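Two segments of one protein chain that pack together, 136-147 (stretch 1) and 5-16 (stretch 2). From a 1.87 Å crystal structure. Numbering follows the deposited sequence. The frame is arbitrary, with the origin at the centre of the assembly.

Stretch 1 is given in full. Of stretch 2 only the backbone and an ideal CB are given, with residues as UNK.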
# COMPACT_ATOMS: atom_id res chain seq x y z
N LYS A 136 -11.87 -14.08 -21.94
CA LYS A 136 -10.94 -13.51 -20.98
C LYS A 136 -10.98 -11.98 -21.10
O LYS A 136 -10.63 -11.41 -22.14
CB LYS A 136 -9.52 -14.08 -21.17
CG LYS A 136 -8.50 -13.53 -20.17
CD LYS A 136 -7.09 -13.54 -20.74
CE LYS A 136 -6.03 -13.58 -19.67
NZ LYS A 136 -5.70 -14.98 -19.28
N ASN A 137 -11.46 -11.32 -20.03
CA ASN A 137 -11.55 -9.86 -19.97
C ASN A 137 -10.59 -9.35 -18.92
O ASN A 137 -10.56 -9.88 -17.81
CB ASN A 137 -12.96 -9.42 -19.66
CG ASN A 137 -13.93 -9.76 -20.75
OD1 ASN A 137 -13.58 -9.72 -21.93
ND2 ASN A 137 -15.15 -10.07 -20.39
N LYS A 138 -9.72 -8.43 -19.31
CA LYS A 138 -8.71 -7.86 -18.43
C LYS A 138 -9.21 -6.54 -17.88
O LYS A 138 -9.95 -5.81 -18.56
CB LYS A 138 -7.38 -7.66 -19.17
CG LYS A 138 -6.82 -8.93 -19.81
CD LYS A 138 -5.52 -8.66 -20.56
CE LYS A 138 -4.31 -9.24 -19.86
NZ LYS A 138 -4.18 -10.69 -20.11
N THR A 139 -8.80 -6.21 -16.65
CA THR A 139 -9.17 -4.94 -16.07
C THR A 139 -8.15 -3.90 -16.50
O THR A 139 -7.10 -4.24 -17.07
CB THR A 139 -9.14 -5.02 -14.52
OG1 THR A 139 -7.78 -5.23 -14.12
CG2 THR A 139 -10.08 -6.09 -13.93
N ASN A 140 -8.40 -2.65 -16.09
CA ASN A 140 -7.45 -1.56 -16.11
C ASN A 140 -6.40 -1.88 -15.07
O ASN A 140 -6.63 -2.75 -14.22
CB ASN A 140 -8.15 -0.24 -15.73
CG ASN A 140 -8.89 -0.35 -14.43
OD1 ASN A 140 -9.86 -1.10 -14.33
ND2 ASN A 140 -8.47 0.37 -13.40
N GLU A 141 -5.28 -1.17 -15.11
CA GLU A 141 -4.23 -1.32 -14.13
C GLU A 141 -4.33 -0.20 -13.12
O GLU A 141 -4.58 0.95 -13.51
CB GLU A 141 -2.86 -1.31 -14.80
CG GLU A 141 -1.75 -1.75 -13.86
CD GLU A 141 -0.52 -2.19 -14.63
OE1 GLU A 141 0.09 -1.30 -15.26
OE2 GLU A 141 -0.19 -3.40 -14.63
N VAL A 142 -4.12 -0.51 -11.83
CA VAL A 142 -4.15 0.46 -10.74
C VAL A 142 -2.78 0.49 -10.14
O VAL A 142 -2.02 -0.46 -10.30
CB VAL A 142 -5.24 0.21 -9.66
CG1 VAL A 142 -6.63 0.43 -10.24
CG2 VAL A 142 -5.12 -1.17 -9.01
N VAL A 143 -2.44 1.58 -9.49
CA VAL A 143 -1.10 1.71 -8.94
C VAL A 143 -1.20 2.23 -7.51
O VAL A 143 -2.03 3.09 -7.22
CB VAL A 143 -0.21 2.64 -9.83
CG1 VAL A 143 1.25 2.58 -9.41
CG2 VAL A 143 -0.33 2.29 -11.32
N THR A 144 -0.30 1.74 -6.67
CA THR A 144 -0.14 2.13 -5.26
C THR A 144 1.31 2.51 -5.07
O THR A 144 2.19 1.72 -5.43
CB THR A 144 -0.54 0.96 -4.34
OG1 THR A 144 -1.89 0.60 -4.63
CG2 THR A 144 -0.39 1.31 -2.87
N TYR A 145 1.57 3.65 -4.43
CA TYR A 145 2.95 4.12 -4.23
C TYR A 145 3.34 4.21 -2.78
O TYR A 145 2.61 4.80 -1.97
CB TYR A 145 3.15 5.51 -4.84
CG TYR A 145 2.95 5.62 -6.33
CD1 TYR A 145 4.03 5.55 -7.20
CD2 TYR A 145 1.68 5.80 -6.87
CE1 TYR A 145 3.86 5.73 -8.59
CE2 TYR A 145 1.50 5.99 -8.25
CZ TYR A 145 2.59 5.94 -9.10
OH TYR A 145 2.40 6.10 -10.45
N HIS A 146 4.52 3.69 -2.46
CA HIS A 146 5.11 3.77 -1.12
C HIS A 146 6.54 4.14 -1.27
O HIS A 146 7.16 3.73 -2.24
CB HIS A 146 5.00 2.44 -0.34
CG HIS A 146 3.60 2.11 0.12
ND1 HIS A 146 2.68 1.53 -0.73
CD2 HIS A 146 3.03 2.27 1.35
CE1 HIS A 146 1.58 1.36 -0.01
NE2 HIS A 146 1.75 1.79 1.25
N GLY A 147 7.10 4.82 -0.28
CA GLY A 147 8.51 5.17 -0.32
C GLY A 147 9.16 4.97 1.01
O GLY A 147 8.48 4.79 2.03
N UNK A 5 -18.31 -3.00 -17.79
CA UNK A 5 -16.89 -3.11 -18.14
C UNK A 5 -16.12 -3.84 -17.01
O UNK A 5 -16.64 -3.99 -15.89
CB UNK A 5 -16.29 -1.72 -18.39
N UNK A 6 -14.91 -4.33 -17.33
CA UNK A 6 -14.03 -5.09 -16.42
C UNK A 6 -13.14 -4.07 -15.72
O UNK A 6 -12.33 -3.42 -16.38
CB UNK A 6 -13.20 -6.14 -17.16
N UNK A 7 -13.31 -3.90 -14.41
CA UNK A 7 -12.62 -2.83 -13.70
C UNK A 7 -11.97 -3.31 -12.43
O UNK A 7 -12.53 -4.15 -11.72
CB UNK A 7 -13.59 -1.69 -13.38
N UNK A 8 -10.81 -2.74 -12.14
CA UNK A 8 -10.09 -2.95 -10.89
C UNK A 8 -9.98 -1.60 -10.17
O UNK A 8 -9.69 -0.58 -10.79
CB UNK A 8 -8.71 -3.56 -11.14
N UNK A 9 -10.16 -1.62 -8.83
CA UNK A 9 -9.99 -0.45 -7.99
C UNK A 9 -9.11 -0.85 -6.81
O UNK A 9 -8.99 -2.03 -6.50
CB UNK A 9 -11.34 0.10 -7.52
N UNK A 10 -8.52 0.14 -6.17
CA UNK A 10 -7.67 -0.09 -5.00
C UNK A 10 -8.07 0.91 -3.94
O UNK A 10 -8.31 2.08 -4.23
CB UNK A 10 -6.18 0.03 -5.34
N UNK A 11 -8.21 0.42 -2.72
CA UNK A 11 -8.47 1.26 -1.57
C UNK A 11 -7.26 1.13 -0.67
O UNK A 11 -7.11 0.11 -0.01
CB UNK A 11 -9.76 0.87 -0.85
N UNK A 12 -6.37 2.12 -0.70
CA UNK A 12 -5.10 2.07 0.03
C UNK A 12 -4.78 3.36 0.79
O UNK A 12 -3.71 3.41 1.41
CB UNK A 12 -3.96 1.77 -0.95
N UNK A 13 -5.64 4.41 0.74
CA UNK A 13 -5.30 5.69 1.41
C UNK A 13 -4.87 5.49 2.87
O UNK A 13 -5.50 4.76 3.64
CB UNK A 13 -6.50 6.64 1.36
N UNK A 14 -3.73 6.09 3.19
CA UNK A 14 -3.06 6.12 4.49
C UNK A 14 -2.54 4.76 4.95
O UNK A 14 -2.05 4.65 6.07
CB UNK A 14 -4.02 6.67 5.54
N UNK A 15 -2.58 3.74 4.11
CA UNK A 15 -2.11 2.42 4.54
C UNK A 15 -0.64 2.33 4.20
O UNK A 15 -0.26 2.40 3.04
CB UNK A 15 -2.90 1.29 3.88
N UNK A 16 0.20 2.17 5.23
CA UNK A 16 1.64 2.12 5.02
C UNK A 16 2.11 0.66 4.81
O UNK A 16 1.30 -0.24 4.59
CB UNK A 16 2.37 2.75 6.21

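Position 5 has nothing of stretch 1 within 5.5 Å of its ideal CB, so a long polar chain would do. It is Lys5.

Position 6 is better defined. Its CB points toward stretch 1, 3.6 Å from Lys138 O and 4.1 Å from Asn137 CB, which favours a small or beta-branched side chain. It is Thr6: OG1 lies 3.3 Å from Asn137 CB, and CG2 meets Thr139 CG2 at 3.7 Å. Its backbone O receives a CA-H...O contact from Thr139 CA (3.5 Å).

At 7 the CB points away overall, although it lies 3.9 Å from Asn140 OD1; an extended polar chain is plausible. Glu7, with chi1 and chi2 both t, carries its carboxylate outward.

Position 8 is held by its backbone whatever its side chain, provided the residue keeps its N-H (not proline): its N donates to Asn140 OD1 (2.9 Å, 170°) and Asn140 ND2 donates to its O (3.0 Å), so one carboxamide bonds both, much as a strand neighbour would. The CB points toward stretch 1, 3.5 Å from Thr139 OG1 and 4.6 Å from Val142 CG1, which suits an aliphatic stem. Lys8 is fully extended; its CE lies 3.8 Å from Val142 CG2, while its end leads away to a covalent bond elsewhere in the structure.

The CB of 9 points away; a beta-branched or polar residue fits. It is Thr9.

Position 10 turns back toward stretch 1, its CB 4.0 Å from Val142 CG2 and 4.4 Å from Thr144 OG1. Valine, isoleucine or threonine are all reasonable. Val10, chi1 p, packs CG1 4.0 Å from Val142 CB and CG2 3.6 Å from Thr144 OG1.

At 11 the CB points away from stretch 1, so a long polar or charged chain, among others, would suit; it is Lys11.

Position 12 points toward Thr144, whose CG2 is 4.1 Å from the CB and whose hydroxyl invites an acceptor: aspartate or asparagine. Asp12 OD2 accepts from Thr144 OG1 at 2.8 Å, and a water donates to both Asp12 OD2 (2.6 Å) and Val143 O (2.8 Å).

Positions 12 to 15 form a type II turn, closed by N of 15 donating to O of 12 (2.9 Å). Position 13, at phi/psi -50/129, suits proline, alanine or another small residue; it is Ala13. Position 14 has phi/psi 66/9, which suits glycine, asparagine or aspartate; it is Asp14.

At 15 the CB lies sideways, and the backbone O accepts from His146 NE2 (2.8 Å) near the ring plane, so many side chains would serve. Gln15 NE2 donates to Ala13 O (3.0 Å).

The CB of 16 points sideways, 4.9 Å from His146 CD2, and tolerates a medium polar group: Asn16.

Stretch 2, residues 5-16: KTEKTVKDADQN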
# COMPACT_ATOMS: atom_id res chain seq x y z
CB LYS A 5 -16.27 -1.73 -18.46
CG LYS A 5 -15.97 -0.82 -17.26
CD LYS A 5 -14.79 0.11 -17.56
CE LYS A 5 -14.39 0.96 -16.38
NZ LYS A 5 -13.23 1.84 -16.69
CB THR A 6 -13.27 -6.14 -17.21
OG1 THR A 6 -14.16 -6.73 -18.16
CG2 THR A 6 -12.70 -7.21 -16.35
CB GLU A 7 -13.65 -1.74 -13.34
CG GLU A 7 -13.05 -0.47 -12.75
CD GLU A 7 -13.97 0.72 -12.54
OE1 GLU A 7 -15.20 0.58 -12.72
OE2 GLU A 7 -13.45 1.80 -12.18
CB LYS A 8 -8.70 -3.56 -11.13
CG LYS A 8 -7.94 -3.89 -9.82
CD LYS A 8 -6.69 -4.75 -10.07
CE LYS A 8 -5.98 -4.90 -8.76
NZ LYS A 8 -4.94 -5.96 -8.74
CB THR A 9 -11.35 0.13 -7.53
OG1 THR A 9 -12.09 -0.90 -6.89
CG2 THR A 9 -12.18 0.75 -8.68
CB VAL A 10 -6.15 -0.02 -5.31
CG1 VAL A 10 -5.73 1.35 -5.89
CG2 VAL A 10 -5.31 -0.35 -4.06
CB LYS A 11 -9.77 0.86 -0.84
CG LYS A 11 -10.14 1.92 0.18
CD LYS A 11 -10.83 3.11 -0.55
CE LYS A 11 -11.11 4.28 0.36
NZ LYS A 11 -9.86 4.82 1.01
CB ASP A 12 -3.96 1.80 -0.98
CG ASP A 12 -3.81 2.82 -2.11
OD1 ASP A 12 -4.08 4.02 -1.88
OD2 ASP A 12 -3.42 2.43 -3.22
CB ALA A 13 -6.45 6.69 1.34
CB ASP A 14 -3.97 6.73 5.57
CG ASP A 14 -4.48 8.13 5.25
OD1 ASP A 14 -3.64 9.00 4.90
OD2 ASP A 14 -5.69 8.35 5.31
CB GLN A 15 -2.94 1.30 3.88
CG GLN A 15 -4.47 1.40 4.19
CD GLN A 15 -4.72 1.70 5.66
OE1 GLN A 15 -4.30 0.97 6.55
NE2 GLN A 15 -5.30 2.85 5.96
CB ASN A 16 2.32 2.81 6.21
CG ASN A 16 1.91 4.28 6.27
OD1 ASN A 16 1.93 5.01 5.27
ND2 ASN A 16 1.50 4.76 7.41
O HOH W 1 -3.12 4.32 -5.01
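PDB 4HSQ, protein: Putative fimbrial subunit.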